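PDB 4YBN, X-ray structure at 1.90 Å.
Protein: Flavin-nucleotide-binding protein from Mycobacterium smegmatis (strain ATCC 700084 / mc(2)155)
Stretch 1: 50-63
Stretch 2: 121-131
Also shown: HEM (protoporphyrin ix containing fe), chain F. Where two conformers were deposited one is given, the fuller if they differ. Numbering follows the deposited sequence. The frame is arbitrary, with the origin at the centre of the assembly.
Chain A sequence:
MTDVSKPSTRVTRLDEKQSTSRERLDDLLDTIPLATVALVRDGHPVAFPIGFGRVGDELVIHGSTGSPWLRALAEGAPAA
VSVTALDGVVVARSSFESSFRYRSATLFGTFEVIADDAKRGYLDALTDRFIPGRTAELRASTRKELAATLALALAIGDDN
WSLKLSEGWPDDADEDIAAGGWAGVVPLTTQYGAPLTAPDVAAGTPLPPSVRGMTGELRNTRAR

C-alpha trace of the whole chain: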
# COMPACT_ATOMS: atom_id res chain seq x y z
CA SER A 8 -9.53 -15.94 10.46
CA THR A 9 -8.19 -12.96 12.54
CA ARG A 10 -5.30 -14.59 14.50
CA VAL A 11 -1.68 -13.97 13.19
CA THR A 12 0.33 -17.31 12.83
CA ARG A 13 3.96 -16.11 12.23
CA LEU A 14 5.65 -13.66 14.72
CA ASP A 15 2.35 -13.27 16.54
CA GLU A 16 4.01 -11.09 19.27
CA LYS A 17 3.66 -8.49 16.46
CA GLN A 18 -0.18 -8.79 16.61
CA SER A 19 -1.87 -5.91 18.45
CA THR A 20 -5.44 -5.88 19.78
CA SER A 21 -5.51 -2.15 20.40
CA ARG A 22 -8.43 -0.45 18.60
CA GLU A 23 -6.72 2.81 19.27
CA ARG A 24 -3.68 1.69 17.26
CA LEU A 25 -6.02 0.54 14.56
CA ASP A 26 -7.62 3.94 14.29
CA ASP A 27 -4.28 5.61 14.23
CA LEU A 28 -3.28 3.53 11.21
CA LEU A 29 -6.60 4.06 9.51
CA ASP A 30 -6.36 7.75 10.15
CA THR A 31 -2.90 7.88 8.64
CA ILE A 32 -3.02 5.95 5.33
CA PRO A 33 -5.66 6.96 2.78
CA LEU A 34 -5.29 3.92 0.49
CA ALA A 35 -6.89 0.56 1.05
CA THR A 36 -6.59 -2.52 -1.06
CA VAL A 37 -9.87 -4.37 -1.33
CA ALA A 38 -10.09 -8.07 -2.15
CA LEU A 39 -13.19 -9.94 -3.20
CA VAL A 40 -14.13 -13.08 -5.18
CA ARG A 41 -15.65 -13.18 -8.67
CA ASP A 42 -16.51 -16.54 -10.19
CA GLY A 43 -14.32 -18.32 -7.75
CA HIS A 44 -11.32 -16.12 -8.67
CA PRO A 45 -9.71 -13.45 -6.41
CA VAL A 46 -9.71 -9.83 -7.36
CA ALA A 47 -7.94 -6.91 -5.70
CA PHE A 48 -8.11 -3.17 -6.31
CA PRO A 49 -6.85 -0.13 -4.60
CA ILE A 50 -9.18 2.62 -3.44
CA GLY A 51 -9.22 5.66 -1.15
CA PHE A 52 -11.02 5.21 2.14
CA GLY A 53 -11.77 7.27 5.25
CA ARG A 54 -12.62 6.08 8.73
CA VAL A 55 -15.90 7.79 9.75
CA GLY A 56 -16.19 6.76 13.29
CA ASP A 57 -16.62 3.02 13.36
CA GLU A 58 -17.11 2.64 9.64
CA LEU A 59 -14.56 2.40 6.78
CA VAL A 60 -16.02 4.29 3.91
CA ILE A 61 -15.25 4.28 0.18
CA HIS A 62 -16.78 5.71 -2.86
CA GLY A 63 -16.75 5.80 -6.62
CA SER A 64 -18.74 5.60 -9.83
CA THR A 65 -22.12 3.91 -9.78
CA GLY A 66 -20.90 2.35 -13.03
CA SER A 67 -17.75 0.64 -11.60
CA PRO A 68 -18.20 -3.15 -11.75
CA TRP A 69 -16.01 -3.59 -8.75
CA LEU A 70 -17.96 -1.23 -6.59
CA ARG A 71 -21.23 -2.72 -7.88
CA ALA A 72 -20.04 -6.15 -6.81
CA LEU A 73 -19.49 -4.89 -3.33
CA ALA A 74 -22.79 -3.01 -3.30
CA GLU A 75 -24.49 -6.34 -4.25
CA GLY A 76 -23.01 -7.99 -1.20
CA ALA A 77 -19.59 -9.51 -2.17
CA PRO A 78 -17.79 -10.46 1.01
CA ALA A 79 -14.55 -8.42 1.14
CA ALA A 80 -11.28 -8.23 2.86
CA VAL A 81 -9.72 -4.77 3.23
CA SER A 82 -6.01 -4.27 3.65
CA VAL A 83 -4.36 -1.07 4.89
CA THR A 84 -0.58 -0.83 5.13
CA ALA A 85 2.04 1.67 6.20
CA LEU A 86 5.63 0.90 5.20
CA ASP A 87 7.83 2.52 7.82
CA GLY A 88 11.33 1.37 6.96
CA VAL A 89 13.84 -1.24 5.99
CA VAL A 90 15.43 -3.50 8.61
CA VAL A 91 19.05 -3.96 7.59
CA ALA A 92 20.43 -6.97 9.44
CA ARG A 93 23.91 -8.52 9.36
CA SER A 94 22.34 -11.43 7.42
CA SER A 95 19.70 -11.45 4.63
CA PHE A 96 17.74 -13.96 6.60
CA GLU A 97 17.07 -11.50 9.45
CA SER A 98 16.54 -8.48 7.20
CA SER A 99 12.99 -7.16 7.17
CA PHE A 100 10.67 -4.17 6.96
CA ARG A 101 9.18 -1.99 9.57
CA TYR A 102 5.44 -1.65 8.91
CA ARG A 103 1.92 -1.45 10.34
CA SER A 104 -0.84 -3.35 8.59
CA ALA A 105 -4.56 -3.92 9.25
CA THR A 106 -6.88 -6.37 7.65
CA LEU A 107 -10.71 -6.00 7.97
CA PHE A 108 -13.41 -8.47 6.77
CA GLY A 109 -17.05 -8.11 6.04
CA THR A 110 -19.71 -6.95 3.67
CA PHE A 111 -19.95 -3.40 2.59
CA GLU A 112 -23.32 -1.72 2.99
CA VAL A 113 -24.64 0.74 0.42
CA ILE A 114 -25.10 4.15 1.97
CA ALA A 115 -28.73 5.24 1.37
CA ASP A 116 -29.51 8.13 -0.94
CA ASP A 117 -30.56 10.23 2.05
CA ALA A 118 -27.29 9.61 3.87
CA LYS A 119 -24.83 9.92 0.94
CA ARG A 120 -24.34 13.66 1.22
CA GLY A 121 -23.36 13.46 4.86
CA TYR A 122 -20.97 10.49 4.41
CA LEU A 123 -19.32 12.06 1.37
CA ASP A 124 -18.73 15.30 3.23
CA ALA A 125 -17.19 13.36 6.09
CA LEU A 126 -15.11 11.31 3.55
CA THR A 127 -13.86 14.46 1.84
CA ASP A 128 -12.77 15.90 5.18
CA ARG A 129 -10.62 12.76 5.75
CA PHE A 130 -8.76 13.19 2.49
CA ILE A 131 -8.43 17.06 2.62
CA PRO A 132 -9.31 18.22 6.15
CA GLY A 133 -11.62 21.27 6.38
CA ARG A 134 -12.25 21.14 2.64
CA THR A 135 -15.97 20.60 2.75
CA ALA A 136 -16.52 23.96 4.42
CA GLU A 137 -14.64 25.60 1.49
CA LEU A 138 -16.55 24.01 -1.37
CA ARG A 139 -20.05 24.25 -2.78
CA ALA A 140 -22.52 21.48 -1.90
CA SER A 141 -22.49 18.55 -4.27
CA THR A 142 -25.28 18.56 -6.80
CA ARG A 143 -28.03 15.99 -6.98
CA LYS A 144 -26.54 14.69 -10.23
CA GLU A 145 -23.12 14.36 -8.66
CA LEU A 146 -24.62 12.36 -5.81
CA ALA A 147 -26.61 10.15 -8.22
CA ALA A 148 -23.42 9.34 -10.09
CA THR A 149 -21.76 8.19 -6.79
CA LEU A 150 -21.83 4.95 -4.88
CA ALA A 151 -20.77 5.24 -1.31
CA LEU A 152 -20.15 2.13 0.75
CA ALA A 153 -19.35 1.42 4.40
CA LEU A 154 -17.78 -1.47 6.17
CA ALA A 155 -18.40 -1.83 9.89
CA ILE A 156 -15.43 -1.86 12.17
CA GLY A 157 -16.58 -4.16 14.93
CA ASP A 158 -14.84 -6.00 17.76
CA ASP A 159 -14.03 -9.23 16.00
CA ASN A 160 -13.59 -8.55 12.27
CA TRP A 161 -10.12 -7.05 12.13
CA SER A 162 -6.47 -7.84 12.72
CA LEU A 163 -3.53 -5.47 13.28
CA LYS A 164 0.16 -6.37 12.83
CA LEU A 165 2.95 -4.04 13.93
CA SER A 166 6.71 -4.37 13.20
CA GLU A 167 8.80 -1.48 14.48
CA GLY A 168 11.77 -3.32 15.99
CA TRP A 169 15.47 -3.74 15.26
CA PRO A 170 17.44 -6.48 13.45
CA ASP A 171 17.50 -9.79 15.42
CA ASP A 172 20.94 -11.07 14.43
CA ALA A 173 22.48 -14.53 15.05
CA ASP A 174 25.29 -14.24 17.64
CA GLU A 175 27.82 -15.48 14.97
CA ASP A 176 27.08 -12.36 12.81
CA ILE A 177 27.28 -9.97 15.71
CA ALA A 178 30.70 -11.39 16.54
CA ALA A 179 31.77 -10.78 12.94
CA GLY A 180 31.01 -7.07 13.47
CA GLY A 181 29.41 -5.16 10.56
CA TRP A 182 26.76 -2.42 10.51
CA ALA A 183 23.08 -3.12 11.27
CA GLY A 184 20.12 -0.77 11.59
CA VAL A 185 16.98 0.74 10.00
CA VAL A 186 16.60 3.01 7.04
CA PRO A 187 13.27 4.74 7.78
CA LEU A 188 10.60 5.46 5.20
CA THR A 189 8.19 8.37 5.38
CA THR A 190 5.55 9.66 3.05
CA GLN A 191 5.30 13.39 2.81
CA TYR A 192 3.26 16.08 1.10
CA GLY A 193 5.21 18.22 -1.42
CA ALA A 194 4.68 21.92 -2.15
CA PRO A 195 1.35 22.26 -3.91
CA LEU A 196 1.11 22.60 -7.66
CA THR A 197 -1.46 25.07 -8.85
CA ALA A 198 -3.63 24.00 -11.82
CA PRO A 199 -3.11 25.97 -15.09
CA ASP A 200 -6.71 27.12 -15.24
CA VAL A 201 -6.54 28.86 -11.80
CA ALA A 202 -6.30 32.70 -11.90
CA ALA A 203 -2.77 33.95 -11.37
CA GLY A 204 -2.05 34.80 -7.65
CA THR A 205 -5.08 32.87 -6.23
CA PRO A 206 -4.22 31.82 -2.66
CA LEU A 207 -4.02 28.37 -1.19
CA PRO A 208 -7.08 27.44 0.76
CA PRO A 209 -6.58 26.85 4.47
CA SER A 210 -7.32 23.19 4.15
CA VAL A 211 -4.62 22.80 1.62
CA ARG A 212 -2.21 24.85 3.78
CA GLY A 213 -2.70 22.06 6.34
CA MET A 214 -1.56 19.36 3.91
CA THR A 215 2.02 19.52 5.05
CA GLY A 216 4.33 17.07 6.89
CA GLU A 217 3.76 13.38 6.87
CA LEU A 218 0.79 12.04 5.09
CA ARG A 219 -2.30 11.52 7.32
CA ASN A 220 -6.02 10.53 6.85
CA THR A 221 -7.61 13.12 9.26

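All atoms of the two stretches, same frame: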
# COMPACT_ATOMS: atom_id res chain seq x y z
N ILE A 50 -8.15 1.58 -3.48
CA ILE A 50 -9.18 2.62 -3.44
C ILE A 50 -8.96 3.53 -2.26
O ILE A 50 -8.48 3.10 -1.20
CB ILE A 50 -10.59 1.95 -3.37
CG1 ILE A 50 -11.67 2.99 -3.60
CG2 ILE A 50 -10.76 1.31 -2.02
CD1 ILE A 50 -13.01 2.59 -4.20
N GLY A 51 -9.27 4.82 -2.38
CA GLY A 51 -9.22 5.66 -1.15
C GLY A 51 -10.30 5.35 -0.12
O GLY A 51 -11.41 4.98 -0.45
N PHE A 52 -9.98 5.45 1.16
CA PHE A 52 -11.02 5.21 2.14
C PHE A 52 -10.85 6.28 3.24
O PHE A 52 -9.75 6.87 3.42
CB PHE A 52 -10.90 3.83 2.74
CG PHE A 52 -9.83 3.74 3.75
CD1 PHE A 52 -8.48 3.53 3.37
CD2 PHE A 52 -10.10 3.94 5.11
CE1 PHE A 52 -7.44 3.56 4.28
CE2 PHE A 52 -9.08 3.96 6.02
CZ PHE A 52 -7.73 3.81 5.63
N GLY A 53 -11.89 6.50 4.01
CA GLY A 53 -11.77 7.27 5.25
C GLY A 53 -12.50 6.55 6.38
O GLY A 53 -13.50 5.86 6.13
N ARG A 54 -11.96 6.58 7.58
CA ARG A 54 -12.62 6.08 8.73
C ARG A 54 -13.57 7.17 9.22
O ARG A 54 -13.11 8.29 9.57
CB ARG A 54 -11.65 5.73 9.84
CG ARG A 54 -12.35 5.05 11.01
CD ARG A 54 -11.46 4.74 12.21
NE ARG A 54 -10.77 5.91 12.80
CZ ARG A 54 -11.32 6.67 13.76
NH1 ARG A 54 -12.48 6.36 14.27
NH2 ARG A 54 -10.66 7.68 14.28
N VAL A 55 -14.87 6.87 9.23
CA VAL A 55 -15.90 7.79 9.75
C VAL A 55 -16.45 7.12 10.93
O VAL A 55 -17.31 6.30 10.81
CB VAL A 55 -16.92 8.12 8.70
CG1 VAL A 55 -18.02 9.08 9.21
CG2 VAL A 55 -16.20 8.73 7.51
N GLY A 56 -15.86 7.43 12.05
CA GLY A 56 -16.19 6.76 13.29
C GLY A 56 -15.82 5.29 13.32
O GLY A 56 -14.64 4.96 13.24
N ASP A 57 -16.81 4.43 13.35
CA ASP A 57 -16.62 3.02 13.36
C ASP A 57 -17.00 2.40 12.02
O ASP A 57 -17.32 1.23 11.93
CB ASP A 57 -17.40 2.37 14.49
CG ASP A 57 -16.94 2.83 15.86
OD1 ASP A 57 -15.73 2.95 16.13
OD2 ASP A 57 -17.81 3.08 16.69
N GLU A 58 -16.96 3.18 10.98
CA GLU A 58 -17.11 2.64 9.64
C GLU A 58 -15.91 3.04 8.76
O GLU A 58 -15.43 4.17 8.84
CB GLU A 58 -18.39 3.14 9.05
CG GLU A 58 -19.56 2.26 9.44
CD GLU A 58 -20.86 2.87 9.08
OE1 GLU A 58 -20.99 4.12 9.32
OE2 GLU A 58 -21.72 2.15 8.51
N LEU A 59 -15.47 2.11 7.91
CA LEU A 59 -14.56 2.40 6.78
C LEU A 59 -15.34 2.64 5.52
O LEU A 59 -16.12 1.81 5.03
CB LEU A 59 -13.64 1.21 6.64
CG LEU A 59 -12.40 1.22 5.79
CD1 LEU A 59 -11.42 0.17 6.31
CD2 LEU A 59 -12.76 1.00 4.35
N VAL A 60 -15.18 3.83 4.98
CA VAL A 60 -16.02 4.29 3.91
C VAL A 60 -15.26 4.50 2.61
O VAL A 60 -14.20 5.12 2.64
CB VAL A 60 -16.68 5.63 4.33
CG1 VAL A 60 -17.62 6.12 3.26
CG2 VAL A 60 -17.38 5.45 5.67
N ILE A 61 -15.82 4.05 1.49
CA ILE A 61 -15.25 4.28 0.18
C ILE A 61 -16.30 4.83 -0.72
O ILE A 61 -17.52 4.77 -0.44
CB ILE A 61 -14.66 2.96 -0.41
CG1 ILE A 61 -15.74 1.86 -0.59
CG2 ILE A 61 -13.55 2.45 0.53
CD1 ILE A 61 -15.27 0.53 -1.09
N HIS A 62 -15.86 5.30 -1.86
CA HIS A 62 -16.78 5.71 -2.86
C HIS A 62 -16.29 5.62 -4.27
O HIS A 62 -15.09 5.48 -4.52
CB HIS A 62 -17.22 7.13 -2.56
CG HIS A 62 -16.26 8.13 -2.99
ND1 HIS A 62 -14.95 8.11 -2.57
CD2 HIS A 62 -16.37 9.17 -3.86
CE1 HIS A 62 -14.31 9.12 -3.13
NE2 HIS A 62 -15.15 9.78 -3.91
N GLY A 63 -17.18 5.78 -5.21
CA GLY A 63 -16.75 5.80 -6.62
C GLY A 63 -17.91 5.82 -7.56
O GLY A 63 -19.01 6.13 -7.11
N GLY A 121 -24.03 13.31 3.57
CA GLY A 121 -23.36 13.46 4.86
C GLY A 121 -22.08 12.60 4.92
O GLY A 121 -21.05 13.04 5.45
N TYR A 122 -22.16 11.36 4.42
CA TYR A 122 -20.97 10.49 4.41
C TYR A 122 -19.91 11.00 3.46
O TYR A 122 -18.72 10.99 3.83
CB TYR A 122 -21.33 9.07 4.06
CG TYR A 122 -21.78 8.22 5.20
CD1 TYR A 122 -20.86 7.56 6.00
CD2 TYR A 122 -23.13 8.10 5.54
CE1 TYR A 122 -21.25 6.73 7.02
CE2 TYR A 122 -23.51 7.32 6.62
CZ TYR A 122 -22.54 6.62 7.34
OH TYR A 122 -22.90 5.83 8.39
N LEU A 123 -20.30 11.55 2.30
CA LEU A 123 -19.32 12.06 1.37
C LEU A 123 -18.59 13.30 1.89
O LEU A 123 -17.39 13.42 1.76
CB LEU A 123 -19.89 12.31 -0.02
CG LEU A 123 -20.32 11.03 -0.71
CD1 LEU A 123 -21.06 11.33 -1.99
CD2 LEU A 123 -19.13 10.12 -1.06
N ASP A 124 -19.31 14.16 2.59
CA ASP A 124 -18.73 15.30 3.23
C ASP A 124 -17.73 14.81 4.25
O ASP A 124 -16.59 15.34 4.34
CB ASP A 124 -19.79 16.17 3.93
CG ASP A 124 -20.64 17.03 2.94
OD1 ASP A 124 -20.47 16.97 1.70
OD2 ASP A 124 -21.51 17.76 3.45
N ALA A 125 -18.14 13.87 5.08
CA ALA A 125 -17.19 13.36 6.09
C ALA A 125 -15.98 12.67 5.41
O ALA A 125 -14.88 12.82 5.88
CB ALA A 125 -17.86 12.43 7.07
N LEU A 126 -16.20 11.96 4.31
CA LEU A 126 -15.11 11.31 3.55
C LEU A 126 -14.17 12.35 3.01
O LEU A 126 -12.95 12.28 3.23
CB LEU A 126 -15.66 10.41 2.41
CG LEU A 126 -14.64 9.62 1.55
CD1 LEU A 126 -13.75 8.83 2.47
CD2 LEU A 126 -15.24 8.66 0.48
N THR A 127 -14.71 13.38 2.35
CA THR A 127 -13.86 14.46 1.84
C THR A 127 -12.95 15.12 2.90
O THR A 127 -11.77 15.34 2.66
CB THR A 127 -14.76 15.54 1.26
OG1 THR A 127 -15.37 14.99 0.11
CG2 THR A 127 -14.00 16.79 0.91
N ASP A 128 -13.50 15.35 4.06
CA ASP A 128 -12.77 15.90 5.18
C ASP A 128 -11.73 14.96 5.77
O ASP A 128 -10.96 15.40 6.59
CB ASP A 128 -13.71 16.33 6.30
CG ASP A 128 -14.44 17.68 6.01
OD1 ASP A 128 -14.16 18.36 4.99
OD2 ASP A 128 -15.34 18.02 6.79
N ARG A 129 -11.73 13.67 5.41
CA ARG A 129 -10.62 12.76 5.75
C ARG A 129 -9.44 13.00 4.83
O ARG A 129 -8.30 13.08 5.27
CB ARG A 129 -11.09 11.26 5.64
CG ARG A 129 -11.58 10.68 6.93
CD ARG A 129 -12.51 11.59 7.58
NE ARG A 129 -13.09 11.10 8.80
CZ ARG A 129 -14.12 11.72 9.38
NH1 ARG A 129 -14.65 12.83 8.79
NH2 ARG A 129 -14.59 11.24 10.51
N PHE A 130 -9.75 13.11 3.54
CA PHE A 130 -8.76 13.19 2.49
C PHE A 130 -8.12 14.56 2.54
O PHE A 130 -6.90 14.66 2.42
CB PHE A 130 -9.36 12.96 1.06
CG PHE A 130 -9.91 11.55 0.81
CD1 PHE A 130 -9.35 10.41 1.41
CD2 PHE A 130 -10.98 11.37 -0.08
CE1 PHE A 130 -9.86 9.15 1.15
CE2 PHE A 130 -11.51 10.09 -0.34
CZ PHE A 130 -10.96 8.98 0.28
N ILE A 131 -8.93 15.62 2.64
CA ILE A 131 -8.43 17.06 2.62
C ILE A 131 -9.15 17.73 3.77
O ILE A 131 -10.29 18.16 3.60
CB ILE A 131 -8.76 17.76 1.30
CG1 ILE A 131 -8.23 16.97 0.07
CG2 ILE A 131 -8.17 19.17 1.25
CD1 ILE A 131 -9.09 17.06 -1.20
CHA HEM F . -13.70 8.57 -8.53
CHB HEM F . -11.05 10.52 -5.02
CHC HEM F . -14.83 13.19 -3.57
CHD HEM F . -17.52 11.06 -6.95
C1A HEM F . -12.65 8.89 -7.71
C2A HEM F . -11.35 8.35 -7.85
C3A HEM F . -10.62 8.88 -6.84
C4A HEM F . -11.45 9.76 -6.10
CMA HEM F . -9.15 8.59 -6.61
CAA HEM F . -10.86 7.34 -8.88
CBA HEM F . -10.69 7.90 -10.30
CGA HEM F . -10.22 6.78 -11.21
O1A HEM F . -9.04 6.80 -11.66
O2A HEM F . -10.98 5.83 -11.52
C1B HEM F . -11.85 11.45 -4.33
C2B HEM F . -11.34 12.28 -3.29
C3B HEM F . -12.38 13.04 -2.84
C4B HEM F . -13.56 12.66 -3.68
CMB HEM F . -9.93 12.30 -2.74
CAB HEM F . -12.21 14.07 -1.78
CBB HEM F . -13.08 15.05 -1.60
C1C HEM F . -15.95 12.84 -4.34
C2C HEM F . -17.30 13.20 -4.05
C3C HEM F . -18.09 12.59 -5.03
C4C HEM F . -17.18 11.85 -5.90
CMC HEM F . -17.77 14.09 -2.94
CAC HEM F . -19.55 12.76 -5.22
CBC HEM F . -20.34 13.69 -4.64
C1D HEM F . -16.66 10.23 -7.64
C2D HEM F . -17.13 9.43 -8.80
C3D HEM F . -16.05 8.77 -9.22
C4D HEM F . -14.95 9.13 -8.33
CMD HEM F . -18.50 9.37 -9.42
CAD HEM F . -15.93 7.83 -10.38
CBD HEM F . -15.28 8.58 -11.57
CGD HEM F . -15.47 7.84 -12.89
O1D HEM F . -16.22 8.30 -13.79
O2D HEM F . -14.88 6.76 -13.07
NA HEM F . -12.70 9.75 -6.65
NB HEM F . -13.15 11.73 -4.56
NC HEM F . -15.92 11.96 -5.41
ND HEM F . -15.36 10.01 -7.41
FE HEM F . -14.32 10.77 -6.03
O HOH W 1 -13.59 9.56 12.36

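A helix laid across a β-hairpin packs here through a small apolar centre, with one polar tie to each strand and a haem ligand beside it, and it illustrates how glycine in a strand lets a helix come close. The hairpin strands are joined by a type II' turn from Val55 to Glu58 and paired by backbone hydrogen bonds, among them Gly53 N to Val60 O at 3.0 Å and Val60 N to Gly53 O at 2.9 Å. The helix runs nearly perpendicular to strand 58-63, at 97°, and its axis passes 7.8 Å from that of strand 53-55.

The close approach centres on Gly53, whose CA lies 5.5 Å from the CA of Leu126. Leu126 CD1 sits 3.4 Å from Gly53 N, and Arg129 CG 3.8 Å from Gly53 CA. A β-carbon at this position would point toward the helix and clash with both of those side-chain atoms, so the bare backbone provides the room they occupy. Gly51 repeats the theme less severely: Phe130 CZ lies 3.7 Å from Gly51 C, and an ideal β-carbon there would be tight against the ring.

The CA-to-CB bond of Leu126 points sideways to the strands, yet the end of the side chain reaches the sheet, where CD1 is 3.7 Å from Val60 O and CD2 is 3.1 Å from His62 ND1, a tight approach in the conformer given. Around it, Val60 CG2 meets Tyr122 CD1 at 4.1 Å, and nearer the turn Val55 CG1 meets Ala125 CB at 4.0 Å.

Arg129 NE donates to Arg54 O at 2.9 Å, a bond to the strand's backbone; the CA-to-CB bond of Arg54 itself points away from the helix. The guanidinium also lays one face over Val55 CG2, while its NH1 makes a weak hydrogen bond to Ala125 O at 2.9 Å. A water extends the link, accepting from Arg129 NH2 at 2.7 Å and Gly56 N at 3.1 Å while donating to Arg54 O at 3.1 Å. Tyr122 OH donates to Glu58 OE1, on the other strand, at 2.7 Å, with the carboxylate oxygen near the plane of the tyrosine ring.

His62 carries the contact into the haem site. Its NE2 binds HEM FE at 2.5 Å, while its CB lies 3.9 Å from Leu123 CD2 and its CE1 lies 4.1 Å from Phe130 CE2, near the plane of the phenylalanine ring. The helix also lines the cofactor: Phe130 CD2 approaches HEM CMB to 3.0 Å.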